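Chromosome partition protein Smc (Pyrococcus yayanosii, PDB 5XEI) is an ABC-type ATPase of the SMC family, here its head domain with coiled coil and joint, and is probably required for chromosome condensation and partitioning. Local coordinates at residues Leu195-Val200 with Arg331-Leu336; Lys206-Arg211 with Glu324-Val329. One frame throughout, in Å; residues are numbered along the deposited sequence.

In the fold
The chain starts in the ATPase head and leaves it along helix 170-246, which carries 195-200 and then 206-211. The construct omits the hinge region, so a shortened connection leads through helices 261-278, 285-289 and 298-315 to the returning helix 321-383, where 324-329 precedes 331-336. In this deposited chain interaction 2 closes the inner loop, with 112 residues between its segments, and interaction 1 the outer one, with 130. The contacts nest without crossing, as expected where one helix leads out from the head and another returns along it. Their centres lie about 13 Å apart, and Val200 CG1 packs 4.0 Å from Val329 CG1. Together they join both helices of the SMC arm, away from the nucleotide site.

Interaction 1. Residues Leu195-Val200 with Arg331-Leu336; sequences LLIKEV and RRYLEL
Leu336 packs against Leu196, Ile197 and Val200 in the apolar middle of this contact. Leu336 CB meets Ile197 CG1 at 3.5 Å, the two side chains lying alongside and pointing opposite ways. The Leu336 CD1 branch reaches Leu196 CB at 3.7 Å and, less closely, Val200 CG2 at 4.1 Å. One leucine thus spans about a turn of the facing helix, while the Ile197 CD1 methyl lies over the Leu336 carbonyl group.

Aromatic packing covers one flank. Val200 CG1 comes to the edge of the Tyr333 ring, near its plane, 3.7 Å from Tyr333 CD1. Ile197 CG2 approaches the same ring obliquely, 4.0 Å from Tyr333 CE1, and the two side chains are set roughly perpendicular. Tyr333 also leans on Lys201 and Leu204, and its OH makes a weak hydrogen bond to Lys337 NZ.

A charged side chain covers the other flank with its guanidinium. Arg332 has CG anti to the backbone N (chi1 -166°) and an extended chain from CG to NE, which carries the guanidinium across to the partner helix. There Val200 CG2 sits over one face, nearer the margin of the group than its centre, 3.4 Å from Arg332 NH1. Leu196 CD2 is farther off, 4.1 Å from Arg332 NH2.

No hydrogen bond links the two segments; the contact is held by packing, with Ile197 and Val200 buried. The segment axes approach to 9.7 Å and run at 150°, nearly antiparallel. Ile197 lies opposite Leu336 and Val200 opposite Tyr333, three residues apart on each helix, the apolar stripe characteristic of an antiparallel two-helix coiled coil, here the arm of an SMC protein.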
ATOM      1  N   LEU A 195       8.493  24.131 -11.774  1.00 45.29           N
ATOM      2  CA  LEU A 195       9.055  24.281 -13.106  1.00 46.24           C
ATOM      3  C   LEU A 195       8.257  25.298 -13.918  1.00 49.60           C
ATOM      4  O   LEU A 195       8.830  26.016 -14.744  1.00 42.22           O
ATOM      5  CB  LEU A 195       9.115  22.919 -13.803  1.00 43.27           C
ATOM      6  CG  LEU A 195      10.233  21.915 -13.473  1.00 46.40           C
ATOM      7  CD1 LEU A 195      10.092  20.604 -14.285  1.00 50.72           C
ATOM      8  CD2 LEU A 195      11.591  22.520 -13.738  1.00 46.04           C
ATOM      9  N   LEU A 196       6.947  25.402 -13.663  1.00 47.77           N
ATOM     10  CA  LEU A 196       6.132  26.408 -14.329  1.00 43.47           C
ATOM     11  C   LEU A 196       6.453  27.799 -13.822  1.00 46.23           C
ATOM     12  O   LEU A 196       6.498  28.757 -14.604  1.00 46.57           O
ATOM     13  CB  LEU A 196       4.659  26.104 -14.123  1.00 44.09           C
ATOM     14  CG  LEU A 196       4.296  24.742 -14.714  1.00 55.45           C
ATOM     15  CD1 LEU A 196       2.822  24.497 -14.583  1.00 59.92           C
ATOM     16  CD2 LEU A 196       4.702  24.625 -16.163  1.00 50.60           C
ATOM     17  N   ILE A 197       6.665  27.929 -12.515  1.00 46.75           N
ATOM     18  CA  ILE A 197       7.006  29.224 -11.944  1.00 42.96           C
ATOM     19  C   ILE A 197       8.322  29.719 -12.503  1.00 43.83           C
ATOM     20  O   ILE A 197       8.496  30.916 -12.753  1.00 45.97           O
ATOM     21  CB  ILE A 197       7.054  29.123 -10.417  1.00 37.35           C
ATOM     22  CG1 ILE A 197       5.669  28.788  -9.884  1.00 43.96           C
ATOM     23  CG2 ILE A 197       7.656  30.384  -9.812  1.00 37.61           C
ATOM     24  CD1 ILE A 197       5.516  29.004  -8.387  1.00 54.54           C
ATOM     25  N   LYS A 198       9.276  28.814 -12.706  1.00 47.36           N
ATOM     26  CA  LYS A 198      10.581  29.268 -13.154  1.00 52.24           C
ATOM     27  C   LYS A 198      10.494  29.854 -14.567  1.00 52.23           C
ATOM     28  O   LYS A 198      11.017  30.945 -14.816  1.00 54.27           O
ATOM     29  CB  LYS A 198      11.601  28.129 -13.045  1.00 46.37           C
ATOM     30  CG  LYS A 198      13.002  28.526 -13.508  1.00 59.86           C
ATOM     31  CD  LYS A 198      14.103  27.632 -12.923  1.00 64.77           C
ATOM     32  CE  LYS A 198      15.483  28.276 -13.118  1.00 70.38           C
ATOM     33  NZ  LYS A 198      16.482  27.766 -12.116  1.00 72.10           N
ATOM     34  N   GLU A 199       9.791  29.180 -15.488  1.00 48.58           N
ATOM     35  CA  GLU A 199       9.674  29.711 -16.846  1.00 55.13           C
ATOM     36  C   GLU A 199       8.801  30.956 -16.874  1.00 58.52           C
ATOM     37  O   GLU A 199       9.159  31.967 -17.494  1.00 57.68           O
ATOM     38  CB  GLU A 199       9.107  28.672 -17.822  1.00 50.30           C
ATOM     39  CG  GLU A 199       8.808  29.333 -19.199  1.00 60.92           C
ATOM     40  CD  GLU A 199       8.450  28.366 -20.344  1.00 72.84           C
ATOM     41  OE1 GLU A 199       7.798  28.816 -21.321  1.00 82.27           O
ATOM     42  OE2 GLU A 199       8.836  27.176 -20.297  1.00 73.14           O
ATOM     43  N   VAL A 200       7.632  30.887 -16.236  1.00 50.60           N
ATOM     44  CA  VAL A 200       6.720  32.017 -16.239  1.00 49.49           C
ATOM     45  C   VAL A 200       7.417  33.255 -15.701  1.00 50.82           C
ATOM     46  O   VAL A 200       7.357  34.334 -16.300  1.00 46.57           O
ATOM     47  CB  VAL A 200       5.458  31.669 -15.439  1.00 45.83           C
ATOM     48  CG1 VAL A 200       4.780  32.927 -14.974  1.00 43.44           C
ATOM     49  CG2 VAL A 200       4.526  30.820 -16.307  1.00 46.73           C
ATOM     50  N   ARG A 331      -0.900  37.490 -13.737  1.00 50.90           N
ATOM     51  CA  ARG A 331      -1.934  36.705 -13.062  1.00 54.83           C
ATOM     52  C   ARG A 331      -1.539  35.241 -12.980  1.00 51.21           C
ATOM     53  O   ARG A 331      -1.672  34.616 -11.923  1.00 51.60           O
ATOM     54  CB  ARG A 331      -3.295  36.851 -13.753  1.00 53.28           C
ATOM     55  CG  ARG A 331      -3.781  38.277 -13.867  1.00 67.65           C
ATOM     56  CD  ARG A 331      -5.241  38.384 -14.323  1.00 77.47           C
ATOM     57  NE  ARG A 331      -5.359  39.324 -15.436  1.00 80.97           N
ATOM     58  CZ  ARG A 331      -5.740  40.595 -15.313  1.00 84.77           C
ATOM     59  NH1 ARG A 331      -5.810  41.371 -16.394  1.00 83.21           N
ATOM     60  NH2 ARG A 331      -6.038  41.101 -14.114  1.00 77.37           N
ATOM     61  N   ARG A 332      -1.020  34.682 -14.070  1.00 49.35           N
ATOM     62  CA  ARG A 332      -0.559  33.299 -14.025  1.00 50.12           C
ATOM     63  C   ARG A 332       0.568  33.139 -13.008  1.00 54.34           C
ATOM     64  O   ARG A 332       0.609  32.159 -12.253  1.00 55.35           O
ATOM     65  CB  ARG A 332      -0.108  32.851 -15.413  1.00 48.75           C
ATOM     66  CG  ARG A 332       0.068  31.358 -15.521  1.00 56.82           C
ATOM     67  CD  ARG A 332       0.650  30.927 -16.846  1.00 53.73           C
ATOM     68  NE  ARG A 332       1.050  29.521 -16.773  1.00 67.06           N
ATOM     69  CZ  ARG A 332       1.886  28.926 -17.626  1.00 65.80           C
ATOM     70  NH1 ARG A 332       2.421  29.603 -18.640  1.00 62.71           N
ATOM     71  NH2 ARG A 332       2.187  27.648 -17.467  1.00 52.49           N
ATOM     72  N   TYR A 333       1.466  34.118 -12.944  1.00 55.26           N
ATOM     73  CA  TYR A 333       2.546  34.067 -11.971  1.00 49.14           C
ATOM     74  C   TYR A 333       1.994  34.026 -10.558  1.00 52.88           C
ATOM     75  O   TYR A 333       2.257  33.086  -9.804  1.00 45.69           O
ATOM     76  CB  TYR A 333       3.459  35.266 -12.155  1.00 48.72           C
ATOM     77  CG  TYR A 333       4.712  35.197 -11.342  1.00 53.05           C
ATOM     78  CD1 TYR A 333       5.653  34.201 -11.569  1.00 58.99           C
ATOM     79  CD2 TYR A 333       4.978  36.145 -10.366  1.00 62.48           C
ATOM     80  CE1 TYR A 333       6.819  34.136 -10.826  1.00 57.99           C
ATOM     81  CE2 TYR A 333       6.138  36.095  -9.627  1.00 66.57           C
ATOM     82  CZ  TYR A 333       7.055  35.091  -9.861  1.00 65.91           C
ATOM     83  OH  TYR A 333       8.205  35.045  -9.115  1.00 77.98           O
ATOM     84  N   LEU A 334       1.198  35.036 -10.189  1.00 55.95           N
ATOM     85  CA  LEU A 334       0.664  35.089  -8.832  1.00 54.80           C
ATOM     86  C   LEU A 334      -0.195  33.876  -8.511  1.00 58.31           C
ATOM     87  O   LEU A 334      -0.357  33.534  -7.329  1.00 55.29           O
ATOM     88  CB  LEU A 334      -0.140  36.371  -8.608  1.00 43.85           C
ATOM     89  CG  LEU A 334       0.709  37.544  -8.121  1.00 64.08           C
ATOM     90  CD1 LEU A 334      -0.129  38.760  -7.850  1.00 67.33           C
ATOM     91  CD2 LEU A 334       1.526  37.178  -6.885  1.00 75.23           C
ATOM     92  N   GLU A 335      -0.720  33.193  -9.521  1.00 47.45           N
ATOM     93  CA  GLU A 335      -1.537  32.061  -9.146  1.00 48.26           C
ATOM     94  C   GLU A 335      -0.722  30.808  -8.943  1.00 51.99           C
ATOM     95  O   GLU A 335      -1.049  29.998  -8.074  1.00 53.77           O
ATOM     96  CB  GLU A 335      -2.610  31.822 -10.180  1.00 51.43           C
ATOM     97  CG  GLU A 335      -3.843  32.537  -9.794  1.00 57.06           C
ATOM     98  CD  GLU A 335      -4.983  32.198 -10.696  1.00 77.30           C
ATOM     99  OE1 GLU A 335      -5.202  30.984 -10.955  1.00 71.54           O
ATOM    100  OE2 GLU A 335      -5.638  33.163 -11.157  1.00 88.60           O
ATOM    101  N   LEU A 336       0.335  30.629  -9.731  1.00 54.86           N
ATOM    102  CA  LEU A 336       1.262  29.543  -9.449  1.00 49.38           C
ATOM    103  C   LEU A 336       1.876  29.684  -8.052  1.00 51.00           C
ATOM    104  O   LEU A 336       2.010  28.691  -7.332  1.00 55.95           O
ATOM    105  CB  LEU A 336       2.339  29.497 -10.526  1.00 40.70           C
ATOM    106  CG  LEU A 336       1.931  29.099 -11.935  1.00 46.52           C
ATOM    107  CD1 LEU A 336       3.141  29.224 -12.850  1.00 48.19           C
ATOM    108  CD2 LEU A 336       1.405  27.668 -11.953  1.00 45.88           C
TER

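Interaction 2. Residues Lys206-Arg211 with Glu324-Val329; sequences KLEKER and EDFEVV
Phe326 has CG anti to the backbone N (chi1 -177°), and Arg211 likewise (chi1 173°) before its chain bends at chi3, where NE turns aside; the two side chains meet between the helices. The Arg211 guanidinium lies over one face of the Phe326 ring in a cation-pi contact, Arg211 CZ being 4.3 Å from the ring centroid. The planes are inclined by 58°, so this is not a flat stack: Arg211 NH1 dips toward the ring, nearer its margin than its centre, 3.1 Å from Phe326 CZ.

On the other flank Leu207 supplies the apolar packing. Leu207 CD2 packs against both Asp325 CB and Val329 CG2, 3.7 Å from each, and the Leu207 and Val329 side chains are set roughly perpendicular. An alanine in place of Phe326 would probably leave the Arg211 guanidinium without its aromatic partner and open a gap beside Leu207 CB.

Phe326 also touches Leu204, and Glu210 OE1 accepts a hydrogen bond from Asn319 ND2. Nearly antiparallel segments, 9.0 Å apart at the axes, with Leu207 and Phe326 nearest at the backbone, continue the SMC coiled coil away from the head.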
ATOM      1  N   LYS A 206      10.862  39.295 -19.618  1.00 62.45           N
ATOM      2  CA  LYS A 206      10.801  39.835 -20.967  1.00 66.00           C
ATOM      3  C   LYS A 206       9.685  40.866 -21.046  1.00 63.60           C
ATOM      4  O   LYS A 206       9.901  42.008 -21.459  1.00 59.42           O
ATOM      5  CB  LYS A 206      10.576  38.731 -21.998  1.00 55.25           C
ATOM      6  CG  LYS A 206      11.816  37.951 -22.321  1.00 73.54           C
ATOM      7  CD  LYS A 206      12.878  38.854 -22.932  1.00 85.97           C
ATOM      8  CE  LYS A 206      14.293  38.488 -22.470  1.00 86.70           C
ATOM      9  NZ  LYS A 206      15.236  39.652 -22.575  1.00 83.26           N
ATOM     10  N   LEU A 207       8.492  40.484 -20.596  1.00 61.10           N
ATOM     11  CA  LEU A 207       7.318  41.300 -20.841  1.00 55.77           C
ATOM     12  C   LEU A 207       7.358  42.602 -20.063  1.00 56.83           C
ATOM     13  O   LEU A 207       6.839  43.613 -20.547  1.00 55.44           O
ATOM     14  CB  LEU A 207       6.057  40.508 -20.510  1.00 55.75           C
ATOM     15  CG  LEU A 207       5.500  39.740 -21.708  1.00 54.77           C
ATOM     16  CD1 LEU A 207       6.586  38.992 -22.467  1.00 56.76           C
ATOM     17  CD2 LEU A 207       4.429  38.795 -21.229  1.00 52.62           C
ATOM     18  N   GLU A 208       7.955  42.615 -18.868  1.00 57.49           N
ATOM     19  CA  GLU A 208       8.074  43.884 -18.153  1.00 58.95           C
ATOM     20  C   GLU A 208       8.879  44.885 -18.953  1.00 57.32           C
ATOM     21  O   GLU A 208       8.572  46.084 -18.958  1.00 57.54           O
ATOM     22  CB  GLU A 208       8.731  43.696 -16.794  1.00 64.29           C
ATOM     23  CG  GLU A 208       7.923  42.866 -15.877  1.00 71.93           C
ATOM     24  CD  GLU A 208       8.721  42.067 -14.895  1.00 81.93           C
ATOM     25  OE1 GLU A 208       8.761  40.841 -15.082  1.00 83.10           O
ATOM     26  OE2 GLU A 208       9.243  42.653 -13.924  1.00 91.40           O
ATOM     27  N   LYS A 209       9.932  44.415 -19.617  1.00 56.35           N
ATOM     28  CA  LYS A 209      10.808  45.318 -20.345  1.00 57.00           C
ATOM     29  C   LYS A 209      10.154  45.783 -21.639  1.00 57.01           C
ATOM     30  O   LYS A 209      10.172  46.978 -21.956  1.00 55.36           O
ATOM     31  CB  LYS A 209      12.149  44.631 -20.608  1.00 63.35           C
ATOM     32  CG  LYS A 209      12.795  44.968 -21.947  1.00 74.25           C
ATOM     33  CD  LYS A 209      14.241  44.477 -21.965  1.00 82.58           C
ATOM     34  CE  LYS A 209      14.882  44.589 -23.338  1.00 86.14           C
ATOM     35  NZ  LYS A 209      16.144  43.780 -23.427  1.00 82.38           N
ATOM     36  N   GLU A 210       9.554  44.854 -22.381  1.00 53.55           N
ATOM     37  CA  GLU A 210       8.769  45.226 -23.548  1.00 51.30           C
ATOM     38  C   GLU A 210       7.601  46.128 -23.170  1.00 51.04           C
ATOM     39  O   GLU A 210       7.334  47.121 -23.853  1.00 55.45           O
ATOM     40  CB  GLU A 210       8.279  43.969 -24.250  1.00 45.91           C
ATOM     41  CG  GLU A 210       9.389  43.020 -24.570  1.00 47.02           C
ATOM     42  CD  GLU A 210       8.885  41.703 -25.101  1.00 60.36           C
ATOM     43  OE1 GLU A 210       7.962  41.694 -25.945  1.00 63.86           O
ATOM     44  OE2 GLU A 210       9.411  40.662 -24.659  1.00 75.06           O
ATOM     45  N   ARG A 211       6.892  45.810 -22.085  1.00 52.64           N
ATOM     46  CA  ARG A 211       5.788  46.672 -21.684  1.00 55.67           C
ATOM     47  C   ARG A 211       6.258  48.108 -21.548  1.00 52.65           C
ATOM     48  O   ARG A 211       5.638  49.035 -22.088  1.00 51.10           O
ATOM     49  CB  ARG A 211       5.166  46.212 -20.369  1.00 49.87           C
ATOM     50  CG  ARG A 211       4.134  47.204 -19.858  1.00 47.28           C
ATOM     51  CD  ARG A 211       3.999  47.125 -18.362  1.00 59.28           C
ATOM     52  NE  ARG A 211       5.251  47.455 -17.688  1.00 58.29           N
ATOM     53  CZ  ARG A 211       5.593  46.970 -16.502  1.00 60.59           C
ATOM     54  NH1 ARG A 211       4.793  46.121 -15.879  1.00 62.55           N
ATOM     55  NH2 ARG A 211       6.743  47.310 -15.946  1.00 64.20           N
ATOM     56  N   GLU A 324      -0.699  44.272 -22.837  1.00 42.22           N
ATOM     57  CA  GLU A 324      -1.753  43.380 -22.372  1.00 46.17           C
ATOM     58  C   GLU A 324      -1.195  42.011 -21.986  1.00 53.52           C
ATOM     59  O   GLU A 324      -1.713  41.376 -21.060  1.00 53.81           O
ATOM     60  CB  GLU A 324      -2.852  43.243 -23.431  1.00 43.15           C
ATOM     61  CG  GLU A 324      -3.647  44.524 -23.745  1.00 59.63           C
ATOM     62  CD  GLU A 324      -4.004  45.369 -22.506  1.00 58.78           C
ATOM     63  OE1 GLU A 324      -3.836  46.617 -22.553  1.00 57.88           O
ATOM     64  OE2 GLU A 324      -4.450  44.792 -21.494  1.00 57.12           O
ATOM     65  N   ASP A 325      -0.141  41.542 -22.676  1.00 48.73           N
ATOM     66  CA  ASP A 325       0.459  40.246 -22.358  1.00 45.80           C
ATOM     67  C   ASP A 325       0.986  40.214 -20.932  1.00 50.72           C
ATOM     68  O   ASP A 325       0.859  39.202 -20.233  1.00 49.32           O
ATOM     69  CB  ASP A 325       1.593  39.925 -23.336  1.00 48.91           C
ATOM     70  CG  ASP A 325       1.097  39.299 -24.643  1.00 60.69           C
ATOM     71  OD1 ASP A 325      -0.095  38.921 -24.704  1.00 55.76           O
ATOM     72  OD2 ASP A 325       1.901  39.186 -25.612  1.00 62.23           O
ATOM     73  N   PHE A 326       1.607  41.304 -20.493  1.00 49.83           N
ATOM     74  CA  PHE A 326       2.071  41.398 -19.120  1.00 51.59           C
ATOM     75  C   PHE A 326       0.991  40.985 -18.121  1.00 56.02           C
ATOM     76  O   PHE A 326       1.131  39.975 -17.419  1.00 61.62           O
ATOM     77  CB  PHE A 326       2.539  42.820 -18.847  1.00 48.92           C
ATOM     78  CG  PHE A 326       3.082  42.996 -17.498  1.00 60.66           C
ATOM     79  CD1 PHE A 326       2.268  43.414 -16.456  1.00 66.53           C
ATOM     80  CD2 PHE A 326       4.398  42.700 -17.239  1.00 65.98           C
ATOM     81  CE1 PHE A 326       2.773  43.557 -15.174  1.00 65.90           C
ATOM     82  CE2 PHE A 326       4.889  42.842 -15.962  1.00 69.41           C
ATOM     83  CZ  PHE A 326       4.087  43.270 -14.931  1.00 65.66           C
ATOM     84  N   GLU A 327      -0.103  41.747 -18.062  1.00 52.11           N
ATOM     85  CA  GLU A 327      -1.188  41.446 -17.130  1.00 57.25           C
ATOM     86  C   GLU A 327      -1.516  39.959 -17.088  1.00 52.13           C
ATOM     87  O   GLU A 327      -1.642  39.367 -16.017  1.00 51.63           O
ATOM     88  CB  GLU A 327      -2.436  42.249 -17.506  1.00 51.80           C
ATOM     89  CG  GLU A 327      -2.134  43.679 -17.858  1.00 55.89           C
ATOM     90  CD  GLU A 327      -1.657  44.474 -16.660  1.00 59.66           C
ATOM     91  OE1 GLU A 327      -2.167  44.189 -15.546  1.00 57.98           O
ATOM     92  OE2 GLU A 327      -0.784  45.373 -16.842  1.00 55.09           O
ATOM     93  N   VAL A 328      -1.629  39.335 -18.252  1.00 51.45           N
ATOM     94  CA  VAL A 328      -2.073  37.952 -18.292  1.00 50.99           C
ATOM     95  C   VAL A 328      -1.021  37.027 -17.701  1.00 55.17           C
ATOM     96  O   VAL A 328      -1.345  36.032 -17.032  1.00 58.16           O
ATOM     97  CB  VAL A 328      -2.433  37.571 -19.734  1.00 43.73           C
ATOM     98  CG1 VAL A 328      -2.269  36.142 -19.961  1.00 45.37           C
ATOM     99  CG2 VAL A 328      -3.796  37.927 -19.995  1.00 49.74           C
ATOM    100  N   VAL A 329       0.253  37.329 -17.932  1.00 50.73           N
ATOM    101  CA  VAL A 329       1.277  36.426 -17.440  1.00 48.06           C
ATOM    102  C   VAL A 329       1.502  36.674 -15.964  1.00 51.90           C
ATOM    103  O   VAL A 329       1.797  35.742 -15.206  1.00 55.42           O
ATOM    104  CB  VAL A 329       2.568  36.576 -18.259  1.00 52.05           C
ATOM    105  CG1 VAL A 329       3.656  35.699 -17.696  1.00 55.87           C
ATOM    106  CG2 VAL A 329       2.320  36.227 -19.714  1.00 51.09           C
TER